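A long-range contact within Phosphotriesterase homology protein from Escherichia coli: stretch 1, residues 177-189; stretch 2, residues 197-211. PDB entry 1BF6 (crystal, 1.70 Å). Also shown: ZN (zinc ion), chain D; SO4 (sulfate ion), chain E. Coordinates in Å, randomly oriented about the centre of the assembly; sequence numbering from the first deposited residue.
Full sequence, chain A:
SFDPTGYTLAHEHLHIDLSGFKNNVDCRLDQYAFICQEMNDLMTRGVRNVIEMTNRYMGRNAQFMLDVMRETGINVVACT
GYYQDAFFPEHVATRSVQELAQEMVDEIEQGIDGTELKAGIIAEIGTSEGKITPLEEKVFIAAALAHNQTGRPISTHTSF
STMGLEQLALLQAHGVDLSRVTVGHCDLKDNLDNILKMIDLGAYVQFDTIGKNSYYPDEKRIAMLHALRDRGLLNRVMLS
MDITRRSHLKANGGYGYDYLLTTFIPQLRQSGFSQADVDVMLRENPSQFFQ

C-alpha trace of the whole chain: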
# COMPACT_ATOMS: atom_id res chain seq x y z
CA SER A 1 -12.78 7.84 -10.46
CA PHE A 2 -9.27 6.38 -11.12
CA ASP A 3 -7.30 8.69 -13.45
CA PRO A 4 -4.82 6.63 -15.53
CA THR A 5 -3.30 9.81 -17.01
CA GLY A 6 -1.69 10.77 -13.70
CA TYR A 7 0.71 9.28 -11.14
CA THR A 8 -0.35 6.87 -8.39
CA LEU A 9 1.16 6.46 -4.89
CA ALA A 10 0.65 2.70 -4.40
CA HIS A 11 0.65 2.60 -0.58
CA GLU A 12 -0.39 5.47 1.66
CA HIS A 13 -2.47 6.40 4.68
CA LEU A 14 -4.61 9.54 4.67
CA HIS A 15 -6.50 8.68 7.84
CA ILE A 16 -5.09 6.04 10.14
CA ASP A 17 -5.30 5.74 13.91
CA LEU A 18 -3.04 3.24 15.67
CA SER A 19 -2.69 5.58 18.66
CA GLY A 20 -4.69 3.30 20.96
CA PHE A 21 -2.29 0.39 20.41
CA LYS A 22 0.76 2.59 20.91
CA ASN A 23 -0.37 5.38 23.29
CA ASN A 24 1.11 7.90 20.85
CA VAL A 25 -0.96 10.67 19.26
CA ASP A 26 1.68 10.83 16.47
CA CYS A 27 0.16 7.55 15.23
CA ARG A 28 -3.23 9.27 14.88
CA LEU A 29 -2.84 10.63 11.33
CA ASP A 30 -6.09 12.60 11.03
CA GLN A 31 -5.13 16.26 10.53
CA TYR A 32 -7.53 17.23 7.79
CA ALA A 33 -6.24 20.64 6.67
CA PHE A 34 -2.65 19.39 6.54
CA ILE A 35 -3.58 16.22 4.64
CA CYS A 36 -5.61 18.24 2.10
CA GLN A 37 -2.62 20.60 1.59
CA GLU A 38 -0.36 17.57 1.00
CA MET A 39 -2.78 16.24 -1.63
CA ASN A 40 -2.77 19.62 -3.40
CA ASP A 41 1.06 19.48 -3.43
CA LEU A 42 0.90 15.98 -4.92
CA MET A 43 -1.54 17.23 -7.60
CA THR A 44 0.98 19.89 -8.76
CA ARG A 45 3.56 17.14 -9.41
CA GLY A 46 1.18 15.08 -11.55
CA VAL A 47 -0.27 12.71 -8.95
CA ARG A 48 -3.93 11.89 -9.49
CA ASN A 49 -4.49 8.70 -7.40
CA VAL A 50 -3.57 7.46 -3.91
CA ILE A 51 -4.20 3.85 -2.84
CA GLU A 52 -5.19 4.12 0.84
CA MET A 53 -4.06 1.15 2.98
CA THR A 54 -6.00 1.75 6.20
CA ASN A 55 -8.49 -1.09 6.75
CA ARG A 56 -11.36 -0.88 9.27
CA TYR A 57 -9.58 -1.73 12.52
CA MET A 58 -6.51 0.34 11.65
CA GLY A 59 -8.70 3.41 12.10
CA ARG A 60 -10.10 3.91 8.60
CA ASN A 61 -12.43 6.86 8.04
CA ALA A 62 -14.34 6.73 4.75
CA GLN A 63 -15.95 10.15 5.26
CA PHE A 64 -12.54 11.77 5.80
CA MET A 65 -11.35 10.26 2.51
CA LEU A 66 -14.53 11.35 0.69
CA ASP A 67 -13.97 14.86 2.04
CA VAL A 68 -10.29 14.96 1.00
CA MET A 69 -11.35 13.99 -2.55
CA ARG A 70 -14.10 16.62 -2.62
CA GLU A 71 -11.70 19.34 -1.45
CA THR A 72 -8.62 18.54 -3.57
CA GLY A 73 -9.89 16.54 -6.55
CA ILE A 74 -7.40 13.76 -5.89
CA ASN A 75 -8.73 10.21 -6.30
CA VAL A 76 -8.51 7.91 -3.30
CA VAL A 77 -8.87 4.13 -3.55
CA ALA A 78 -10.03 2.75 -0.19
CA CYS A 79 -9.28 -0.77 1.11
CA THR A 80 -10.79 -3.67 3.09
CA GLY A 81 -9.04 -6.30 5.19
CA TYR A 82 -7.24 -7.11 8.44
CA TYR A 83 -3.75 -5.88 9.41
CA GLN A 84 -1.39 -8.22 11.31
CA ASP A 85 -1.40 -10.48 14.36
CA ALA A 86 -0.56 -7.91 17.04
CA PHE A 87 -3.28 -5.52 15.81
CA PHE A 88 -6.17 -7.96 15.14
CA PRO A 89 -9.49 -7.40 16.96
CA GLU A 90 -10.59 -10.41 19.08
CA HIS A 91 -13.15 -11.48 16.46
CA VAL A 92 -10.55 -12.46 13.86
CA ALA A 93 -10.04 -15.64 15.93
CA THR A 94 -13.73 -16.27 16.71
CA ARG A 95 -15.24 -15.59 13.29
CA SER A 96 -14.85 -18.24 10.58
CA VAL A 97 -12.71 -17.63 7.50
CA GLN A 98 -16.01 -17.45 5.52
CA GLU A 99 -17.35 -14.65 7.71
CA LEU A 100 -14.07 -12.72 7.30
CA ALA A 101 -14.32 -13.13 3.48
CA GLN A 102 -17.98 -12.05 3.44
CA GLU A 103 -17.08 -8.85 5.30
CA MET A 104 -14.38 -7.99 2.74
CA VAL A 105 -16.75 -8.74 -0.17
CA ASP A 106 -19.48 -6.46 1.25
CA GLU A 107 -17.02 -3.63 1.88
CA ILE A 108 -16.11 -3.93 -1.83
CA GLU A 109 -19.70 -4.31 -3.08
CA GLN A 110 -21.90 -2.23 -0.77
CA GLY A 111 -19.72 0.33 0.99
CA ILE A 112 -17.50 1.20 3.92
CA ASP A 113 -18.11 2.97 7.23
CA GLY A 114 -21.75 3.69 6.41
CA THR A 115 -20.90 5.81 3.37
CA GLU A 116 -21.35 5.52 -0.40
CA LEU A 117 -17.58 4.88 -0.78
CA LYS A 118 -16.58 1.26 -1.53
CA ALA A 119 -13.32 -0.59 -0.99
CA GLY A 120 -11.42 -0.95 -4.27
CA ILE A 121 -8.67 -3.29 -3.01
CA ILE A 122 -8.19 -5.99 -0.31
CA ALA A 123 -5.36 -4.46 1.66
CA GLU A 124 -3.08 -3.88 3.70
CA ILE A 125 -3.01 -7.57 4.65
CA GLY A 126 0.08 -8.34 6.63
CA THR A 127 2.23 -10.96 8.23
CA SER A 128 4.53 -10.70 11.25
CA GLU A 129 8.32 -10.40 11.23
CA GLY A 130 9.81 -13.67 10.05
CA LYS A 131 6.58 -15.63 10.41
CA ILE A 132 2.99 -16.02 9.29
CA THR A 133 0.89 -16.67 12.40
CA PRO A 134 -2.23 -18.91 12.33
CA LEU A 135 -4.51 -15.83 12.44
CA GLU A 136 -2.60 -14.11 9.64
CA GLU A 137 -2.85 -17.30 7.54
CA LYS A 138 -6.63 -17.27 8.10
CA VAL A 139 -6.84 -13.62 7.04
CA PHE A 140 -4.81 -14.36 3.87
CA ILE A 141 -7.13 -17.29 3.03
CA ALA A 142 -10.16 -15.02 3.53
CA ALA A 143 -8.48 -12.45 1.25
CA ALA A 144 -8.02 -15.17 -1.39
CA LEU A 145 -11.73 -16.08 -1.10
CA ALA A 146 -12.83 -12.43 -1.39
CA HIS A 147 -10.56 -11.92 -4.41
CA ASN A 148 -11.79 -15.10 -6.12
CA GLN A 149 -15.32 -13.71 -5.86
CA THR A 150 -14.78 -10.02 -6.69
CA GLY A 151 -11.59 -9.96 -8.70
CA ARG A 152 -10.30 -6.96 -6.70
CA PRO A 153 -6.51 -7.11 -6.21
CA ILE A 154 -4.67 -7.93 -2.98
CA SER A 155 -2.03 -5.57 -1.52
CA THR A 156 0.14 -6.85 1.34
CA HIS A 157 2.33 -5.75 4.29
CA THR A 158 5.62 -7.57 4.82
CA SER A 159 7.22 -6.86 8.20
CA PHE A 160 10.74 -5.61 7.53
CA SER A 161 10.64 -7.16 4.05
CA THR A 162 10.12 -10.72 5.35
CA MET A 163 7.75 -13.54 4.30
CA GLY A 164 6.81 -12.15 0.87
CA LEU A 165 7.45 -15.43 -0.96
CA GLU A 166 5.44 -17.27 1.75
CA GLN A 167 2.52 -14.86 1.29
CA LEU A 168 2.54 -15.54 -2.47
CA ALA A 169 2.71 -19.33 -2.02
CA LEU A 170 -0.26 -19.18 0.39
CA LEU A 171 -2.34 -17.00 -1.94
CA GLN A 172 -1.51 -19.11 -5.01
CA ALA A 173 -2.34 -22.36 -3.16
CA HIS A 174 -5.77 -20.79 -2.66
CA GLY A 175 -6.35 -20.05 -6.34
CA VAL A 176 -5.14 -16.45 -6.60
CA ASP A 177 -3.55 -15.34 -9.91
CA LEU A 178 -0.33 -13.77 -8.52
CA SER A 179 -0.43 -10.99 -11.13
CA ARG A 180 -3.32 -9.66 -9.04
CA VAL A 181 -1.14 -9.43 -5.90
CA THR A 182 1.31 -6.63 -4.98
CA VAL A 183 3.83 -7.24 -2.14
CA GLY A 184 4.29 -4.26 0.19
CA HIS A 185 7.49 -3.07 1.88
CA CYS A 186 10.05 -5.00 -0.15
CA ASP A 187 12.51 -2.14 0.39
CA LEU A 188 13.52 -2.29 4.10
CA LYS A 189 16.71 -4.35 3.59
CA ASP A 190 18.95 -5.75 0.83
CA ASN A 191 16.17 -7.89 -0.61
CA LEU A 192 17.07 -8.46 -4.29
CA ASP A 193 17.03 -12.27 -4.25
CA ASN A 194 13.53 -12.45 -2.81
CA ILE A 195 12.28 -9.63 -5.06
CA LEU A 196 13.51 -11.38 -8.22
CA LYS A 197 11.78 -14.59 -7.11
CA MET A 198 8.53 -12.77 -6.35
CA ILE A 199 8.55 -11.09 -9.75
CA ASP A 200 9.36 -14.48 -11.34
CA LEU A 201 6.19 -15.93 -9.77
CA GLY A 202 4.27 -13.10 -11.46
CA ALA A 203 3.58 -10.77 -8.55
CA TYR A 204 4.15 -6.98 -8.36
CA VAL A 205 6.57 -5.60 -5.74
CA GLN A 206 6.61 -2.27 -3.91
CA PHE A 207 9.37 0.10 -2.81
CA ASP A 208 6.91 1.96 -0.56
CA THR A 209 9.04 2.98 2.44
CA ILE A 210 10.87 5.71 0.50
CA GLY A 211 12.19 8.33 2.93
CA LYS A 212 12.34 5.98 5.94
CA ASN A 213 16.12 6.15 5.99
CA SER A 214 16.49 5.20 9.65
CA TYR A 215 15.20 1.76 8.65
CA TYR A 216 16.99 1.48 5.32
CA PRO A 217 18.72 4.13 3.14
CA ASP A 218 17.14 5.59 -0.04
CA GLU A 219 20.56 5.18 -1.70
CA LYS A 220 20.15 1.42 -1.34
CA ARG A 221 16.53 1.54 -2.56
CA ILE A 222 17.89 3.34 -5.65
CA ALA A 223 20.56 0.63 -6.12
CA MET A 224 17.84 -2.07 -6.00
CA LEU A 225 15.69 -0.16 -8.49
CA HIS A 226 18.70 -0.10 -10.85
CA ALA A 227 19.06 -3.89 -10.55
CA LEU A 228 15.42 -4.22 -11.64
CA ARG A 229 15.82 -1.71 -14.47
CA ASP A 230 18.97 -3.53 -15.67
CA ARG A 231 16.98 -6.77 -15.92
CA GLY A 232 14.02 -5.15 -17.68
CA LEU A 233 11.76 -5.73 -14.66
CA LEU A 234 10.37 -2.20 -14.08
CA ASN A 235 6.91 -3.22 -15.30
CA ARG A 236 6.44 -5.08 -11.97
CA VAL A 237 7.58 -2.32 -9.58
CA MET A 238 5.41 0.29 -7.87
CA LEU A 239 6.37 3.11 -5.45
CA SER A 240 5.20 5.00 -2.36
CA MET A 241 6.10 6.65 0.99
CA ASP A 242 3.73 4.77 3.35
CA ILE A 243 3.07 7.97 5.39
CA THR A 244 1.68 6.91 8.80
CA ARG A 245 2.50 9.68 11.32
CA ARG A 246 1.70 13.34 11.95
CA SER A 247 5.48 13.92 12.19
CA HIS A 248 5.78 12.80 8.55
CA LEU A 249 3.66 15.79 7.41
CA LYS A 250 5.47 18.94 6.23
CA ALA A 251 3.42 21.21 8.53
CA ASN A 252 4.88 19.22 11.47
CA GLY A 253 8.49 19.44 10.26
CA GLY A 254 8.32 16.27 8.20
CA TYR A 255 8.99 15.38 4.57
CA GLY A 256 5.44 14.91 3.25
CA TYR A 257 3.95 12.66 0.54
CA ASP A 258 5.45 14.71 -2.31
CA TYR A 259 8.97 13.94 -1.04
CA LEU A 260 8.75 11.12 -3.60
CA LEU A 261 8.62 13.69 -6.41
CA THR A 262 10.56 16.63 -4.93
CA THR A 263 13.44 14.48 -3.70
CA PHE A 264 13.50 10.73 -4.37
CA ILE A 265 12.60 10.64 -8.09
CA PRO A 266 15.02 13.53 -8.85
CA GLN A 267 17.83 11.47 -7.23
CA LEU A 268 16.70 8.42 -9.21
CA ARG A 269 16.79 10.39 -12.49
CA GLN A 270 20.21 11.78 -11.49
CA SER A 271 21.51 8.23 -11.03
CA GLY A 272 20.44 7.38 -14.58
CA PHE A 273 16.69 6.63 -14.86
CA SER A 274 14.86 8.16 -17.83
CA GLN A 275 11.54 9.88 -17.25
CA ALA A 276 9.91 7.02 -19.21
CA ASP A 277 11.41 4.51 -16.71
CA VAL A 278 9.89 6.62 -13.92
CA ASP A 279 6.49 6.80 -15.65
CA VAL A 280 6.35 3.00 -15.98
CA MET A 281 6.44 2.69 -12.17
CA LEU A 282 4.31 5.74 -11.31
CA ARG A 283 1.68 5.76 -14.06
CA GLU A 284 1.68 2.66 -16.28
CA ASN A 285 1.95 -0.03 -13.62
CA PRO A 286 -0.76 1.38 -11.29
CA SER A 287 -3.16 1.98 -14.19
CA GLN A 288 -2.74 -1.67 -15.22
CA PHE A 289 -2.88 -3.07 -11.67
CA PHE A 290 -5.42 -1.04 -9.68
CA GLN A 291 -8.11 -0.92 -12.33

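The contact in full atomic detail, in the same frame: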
# COMPACT_ATOMS: atom_id res chain seq x y z
N ASP A 177 -4.45 -15.61 -8.78
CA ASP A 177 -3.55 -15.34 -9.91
C ASP A 177 -2.58 -14.30 -9.32
O ASP A 177 -3.01 -13.18 -9.02
CB ASP A 177 -4.34 -14.71 -11.06
CG ASP A 177 -3.50 -14.45 -12.31
OD1 ASP A 177 -2.30 -14.14 -12.19
OD2 ASP A 177 -4.06 -14.53 -13.42
N LEU A 178 -1.31 -14.67 -9.14
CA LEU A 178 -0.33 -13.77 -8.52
C LEU A 178 -0.11 -12.42 -9.18
O LEU A 178 0.42 -11.49 -8.54
CB LEU A 178 1.00 -14.49 -8.26
CG LEU A 178 0.94 -15.72 -7.33
CD1 LEU A 178 2.33 -16.27 -7.07
CD2 LEU A 178 0.26 -15.36 -6.01
N SER A 179 -0.56 -12.27 -10.43
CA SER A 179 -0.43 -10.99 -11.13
C SER A 179 -1.43 -10.00 -10.54
O SER A 179 -1.40 -8.81 -10.86
CB SER A 179 -0.66 -11.16 -12.64
OG SER A 179 -2.03 -11.39 -12.93
N ARG A 180 -2.32 -10.50 -9.68
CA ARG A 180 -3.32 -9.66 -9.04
C ARG A 180 -2.94 -9.35 -7.58
O ARG A 180 -3.74 -8.82 -6.81
CB ARG A 180 -4.70 -10.33 -9.13
CG ARG A 180 -5.13 -10.66 -10.57
CD ARG A 180 -5.23 -9.40 -11.45
NE ARG A 180 -6.30 -8.51 -11.01
CZ ARG A 180 -6.17 -7.19 -10.83
NH1 ARG A 180 -5.01 -6.58 -11.06
NH2 ARG A 180 -7.19 -6.49 -10.36
N VAL A 181 -1.69 -9.66 -7.24
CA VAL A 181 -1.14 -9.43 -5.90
C VAL A 181 0.09 -8.49 -5.98
O VAL A 181 0.92 -8.62 -6.89
CB VAL A 181 -0.66 -10.76 -5.26
CG1 VAL A 181 -0.04 -10.51 -3.88
CG2 VAL A 181 -1.83 -11.75 -5.14
N THR A 182 0.17 -7.55 -5.05
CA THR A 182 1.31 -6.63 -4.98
C THR A 182 1.88 -6.73 -3.55
O THR A 182 1.13 -6.60 -2.58
CB THR A 182 0.93 -5.19 -5.38
OG1 THR A 182 2.12 -4.38 -5.38
CG2 THR A 182 -0.11 -4.58 -4.44
N VAL A 183 3.16 -7.05 -3.44
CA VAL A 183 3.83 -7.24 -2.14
C VAL A 183 4.41 -5.93 -1.57
O VAL A 183 5.34 -5.35 -2.13
CB VAL A 183 4.95 -8.30 -2.25
CG1 VAL A 183 5.61 -8.52 -0.90
CG2 VAL A 183 4.37 -9.62 -2.76
N GLY A 184 3.85 -5.50 -0.44
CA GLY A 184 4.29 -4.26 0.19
C GLY A 184 5.56 -4.34 1.01
O GLY A 184 5.91 -5.40 1.54
N HIS A 185 6.25 -3.20 1.11
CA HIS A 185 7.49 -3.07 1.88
C HIS A 185 8.62 -4.02 1.53
O HIS A 185 9.21 -4.64 2.41
CB HIS A 185 7.21 -3.20 3.38
CG HIS A 185 5.95 -2.53 3.81
ND1 HIS A 185 5.49 -1.34 3.31
CD2 HIS A 185 5.00 -2.96 4.68
CE1 HIS A 185 4.32 -1.10 3.85
NE2 HIS A 185 4.01 -2.06 4.68
N CYS A 186 8.95 -4.12 0.25
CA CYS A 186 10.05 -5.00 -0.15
C CYS A 186 11.39 -4.27 -0.06
O CYS A 186 12.44 -4.88 -0.28
CB CYS A 186 9.86 -5.48 -1.59
SG CYS A 186 8.40 -6.50 -1.87
N ASP A 187 11.33 -3.00 0.33
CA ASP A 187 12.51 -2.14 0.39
C ASP A 187 12.99 -1.69 1.79
O ASP A 187 13.32 -0.52 2.00
CB ASP A 187 12.26 -0.90 -0.49
CG ASP A 187 11.11 -0.03 0.02
OD1 ASP A 187 10.25 -0.54 0.79
OD2 ASP A 187 11.05 1.17 -0.33
N LEU A 188 13.05 -2.62 2.74
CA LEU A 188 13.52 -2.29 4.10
C LEU A 188 14.84 -2.99 4.45
O LEU A 188 15.34 -2.90 5.57
CB LEU A 188 12.43 -2.58 5.14
CG LEU A 188 11.30 -1.55 5.14
CD1 LEU A 188 10.09 -2.04 5.93
CD2 LEU A 188 11.82 -0.25 5.70
N LYS A 189 15.43 -3.65 3.45
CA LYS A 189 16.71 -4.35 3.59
C LYS A 189 17.17 -4.78 2.20
O LYS A 189 16.41 -4.63 1.23
CB LYS A 189 16.55 -5.59 4.49
CG LYS A 189 15.71 -6.69 3.87
CD LYS A 189 15.79 -7.96 4.67
CE LYS A 189 14.81 -8.98 4.15
NZ LYS A 189 14.83 -10.19 5.00
N LYS A 197 12.60 -13.39 -7.20
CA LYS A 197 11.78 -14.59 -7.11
C LYS A 197 10.30 -14.23 -7.13
O LYS A 197 9.52 -14.86 -7.86
CB LYS A 197 12.14 -15.40 -5.87
CG LYS A 197 13.53 -16.03 -5.98
CD LYS A 197 13.97 -16.75 -4.73
CE LYS A 197 15.36 -17.33 -4.90
NZ LYS A 197 15.84 -17.96 -3.64
N MET A 198 9.92 -13.20 -6.39
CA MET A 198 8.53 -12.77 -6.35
C MET A 198 8.05 -12.33 -7.72
O MET A 198 6.96 -12.70 -8.16
CB MET A 198 8.31 -11.65 -5.32
CG MET A 198 8.51 -12.10 -3.88
SD MET A 198 8.13 -10.82 -2.69
CE MET A 198 9.73 -10.10 -2.46
N ILE A 199 8.89 -11.55 -8.41
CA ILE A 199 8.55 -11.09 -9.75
C ILE A 199 8.47 -12.31 -10.71
O ILE A 199 7.60 -12.36 -11.57
CB ILE A 199 9.59 -10.05 -10.26
CG1 ILE A 199 9.45 -8.75 -9.45
CG2 ILE A 199 9.41 -9.79 -11.77
CD1 ILE A 199 10.51 -7.69 -9.76
N ASP A 200 9.35 -13.29 -10.51
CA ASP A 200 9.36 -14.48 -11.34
C ASP A 200 8.06 -15.28 -11.20
O ASP A 200 7.61 -15.91 -12.15
CB ASP A 200 10.56 -15.36 -11.00
CG ASP A 200 10.80 -16.44 -12.04
OD1 ASP A 200 11.08 -16.08 -13.20
OD2 ASP A 200 10.70 -17.64 -11.71
N LEU A 201 7.45 -15.24 -10.01
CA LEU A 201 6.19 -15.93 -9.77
C LEU A 201 5.02 -15.16 -10.39
O LEU A 201 3.89 -15.65 -10.43
CB LEU A 201 5.94 -16.12 -8.26
CG LEU A 201 6.88 -17.05 -7.47
CD1 LEU A 201 6.48 -17.04 -5.99
CD2 LEU A 201 6.84 -18.47 -8.04
N GLY A 202 5.29 -13.92 -10.83
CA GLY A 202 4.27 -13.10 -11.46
C GLY A 202 3.64 -12.00 -10.64
O GLY A 202 2.73 -11.32 -11.11
N ALA A 203 4.11 -11.80 -9.41
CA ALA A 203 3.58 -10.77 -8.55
C ALA A 203 4.24 -9.40 -8.78
O ALA A 203 5.26 -9.31 -9.48
CB ALA A 203 3.74 -11.20 -7.08
N TYR A 204 3.59 -8.34 -8.30
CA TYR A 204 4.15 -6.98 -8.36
C TYR A 204 4.81 -6.76 -6.99
O TYR A 204 4.42 -7.38 -5.99
CB TYR A 204 3.08 -5.92 -8.55
CG TYR A 204 2.57 -5.80 -9.97
CD1 TYR A 204 1.72 -6.76 -10.51
CD2 TYR A 204 2.90 -4.68 -10.75
CE1 TYR A 204 1.21 -6.62 -11.80
CE2 TYR A 204 2.39 -4.52 -12.04
CZ TYR A 204 1.54 -5.50 -12.56
OH TYR A 204 1.02 -5.37 -13.83
N VAL A 205 5.85 -5.93 -6.97
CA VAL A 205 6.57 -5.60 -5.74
C VAL A 205 6.56 -4.09 -5.51
O VAL A 205 6.46 -3.31 -6.47
CB VAL A 205 8.03 -6.13 -5.76
CG1 VAL A 205 8.05 -7.66 -5.74
CG2 VAL A 205 8.79 -5.58 -6.99
N GLN A 206 6.63 -3.68 -4.25
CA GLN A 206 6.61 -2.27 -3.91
C GLN A 206 7.78 -1.76 -3.08
O GLN A 206 8.24 -2.42 -2.15
CB GLN A 206 5.31 -1.92 -3.20
CG GLN A 206 4.12 -1.98 -4.10
CD GLN A 206 2.81 -1.81 -3.38
OE1 GLN A 206 2.77 -1.52 -2.17
NE2 GLN A 206 1.73 -2.00 -4.11
N PHE A 207 8.31 -0.61 -3.51
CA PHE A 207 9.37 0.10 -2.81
C PHE A 207 8.51 1.25 -2.28
O PHE A 207 8.39 2.31 -2.92
CB PHE A 207 10.45 0.60 -3.78
CG PHE A 207 11.42 -0.47 -4.25
CD1 PHE A 207 10.96 -1.64 -4.87
CD2 PHE A 207 12.80 -0.31 -4.08
CE1 PHE A 207 11.86 -2.63 -5.30
CE2 PHE A 207 13.70 -1.29 -4.51
CZ PHE A 207 13.23 -2.46 -5.12
N ASP A 208 7.84 0.99 -1.16
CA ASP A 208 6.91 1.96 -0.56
C ASP A 208 7.31 2.57 0.79
O ASP A 208 6.45 3.15 1.47
CB ASP A 208 5.51 1.34 -0.43
CG ASP A 208 5.53 -0.02 0.26
OD1 ASP A 208 6.43 -0.28 1.08
OD2 ASP A 208 4.64 -0.85 -0.05
N THR A 209 8.56 2.40 1.19
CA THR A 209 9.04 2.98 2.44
C THR A 209 10.10 4.06 2.14
O THR A 209 11.00 4.33 2.95
CB THR A 209 9.60 1.91 3.40
OG1 THR A 209 10.68 1.20 2.78
CG2 THR A 209 8.50 0.90 3.80
N ILE A 210 9.97 4.66 0.95
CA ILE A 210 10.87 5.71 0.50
C ILE A 210 10.88 6.84 1.53
O ILE A 210 9.81 7.31 1.94
CB ILE A 210 10.43 6.24 -0.88
CG1 ILE A 210 10.77 5.20 -1.96
CG2 ILE A 210 11.09 7.59 -1.19
CD1 ILE A 210 9.96 5.36 -3.24
N GLY A 211 12.07 7.26 1.95
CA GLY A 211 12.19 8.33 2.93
C GLY A 211 12.41 7.84 4.35
O GLY A 211 12.81 8.63 5.22
ZN ZN D . 2.35 -1.83 6.07
S SO4 E . 12.86 -13.40 4.67
O1 SO4 E . 13.68 -13.42 5.88
O2 SO4 E . 11.44 -13.85 5.00
O3 SO4 E . 12.76 -11.99 4.04
O4 SO4 E . 13.51 -14.31 3.62

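Two short parallel strands, 181-183 and 204-207, form the spine of this contact, their directions 33° apart. Val 181 O accepts from Tyr 204 N at 3.0 Å, Val 183 N donates to Tyr 204 O at 2.9 Å, and Gln 206 N donates to Val 183 O at 3.0 Å. The first two bonds are nearly straight; the third is more bent, with an angle of 137° at its hydrogen. Thr 182 pairs with Tyr 204 on one face of the sheet and Val 183 with Val 205 on the other. Beta-branched residues suit such extended backbone, and both Thr 182 and Val 183 hold chi1 in t. Tyr 204, with chi1 in m, lies with its ring edge near Ser 179 O, 3.5 Å from Tyr 204 CE1.

On the face of Val 183 and Val 205 the packing is apolar. Val 183 CG1 lies 3.9 Å from Met 198 SD, while Cys 186 SG is 3.9 Å from both Met 198 CE and Val 205 CB. The unbranched, flexible chain of Met 198, m then t with chi3 at -93°, reaches from the helix to both residues of the first stretch. Cys 186, small and with chi1 in m, fills its buried place while its backbone N donates to Gln 206 O at 3.0 Å.

Before the strands, Leu 178 points toward the second stretch, and its common m,t rotamer sets CD1 3.8 Å from Leu 201 CB. Asp 177, with chi1 in t, steadies its own turn and lies outside the contact: its OD1 accepts from Ser 179 OG at 2.9 Å and from Ser 179 N at 3.1 Å. The p rotamer of Ser 179 brings its hydroxyl to that carboxylate. Against this turn, Gly 202 is the first residue after the helix to leave helical backbone angles, in a Schellman motif. Its phi of 103° favors glycine, since a CB would be jammed against the preceding carbonyl oxygen. Its own carbonyl O lies 3.2 Å from Ser 179 CA, a CA-H...O contact.

Beyond the strands, carboxylates organize the loops. His 185, at a positive phi of 56°, donates from N to Asp 208 OD2 at 3.1 Å and from ND1 to Asp 208 OD1 at 2.6 Å. Asp 208 takes chi1 in p, which carries its carboxylate to the edge of the imidazole. That bond orients the ring and leaves NE2 free to bind zinc, with His 185 NE2 2.2 Å from the ZN atom; a histidine can serve both partners because ND1 and NE2, separated by CE1, point in different directions from the ring edge.

Asp 187 plays the reciprocal part. Also in p, it accepts from Thr 209 OG1 through OD1 at 2.7 Å and from Thr 209 N through OD2 at 3.2 Å. Thr 209, again in p, suits the site because its hydroxyl and backbone NH address the same carboxylate, while its methyl CG2 packs 3.8 Å from His 185 ND1.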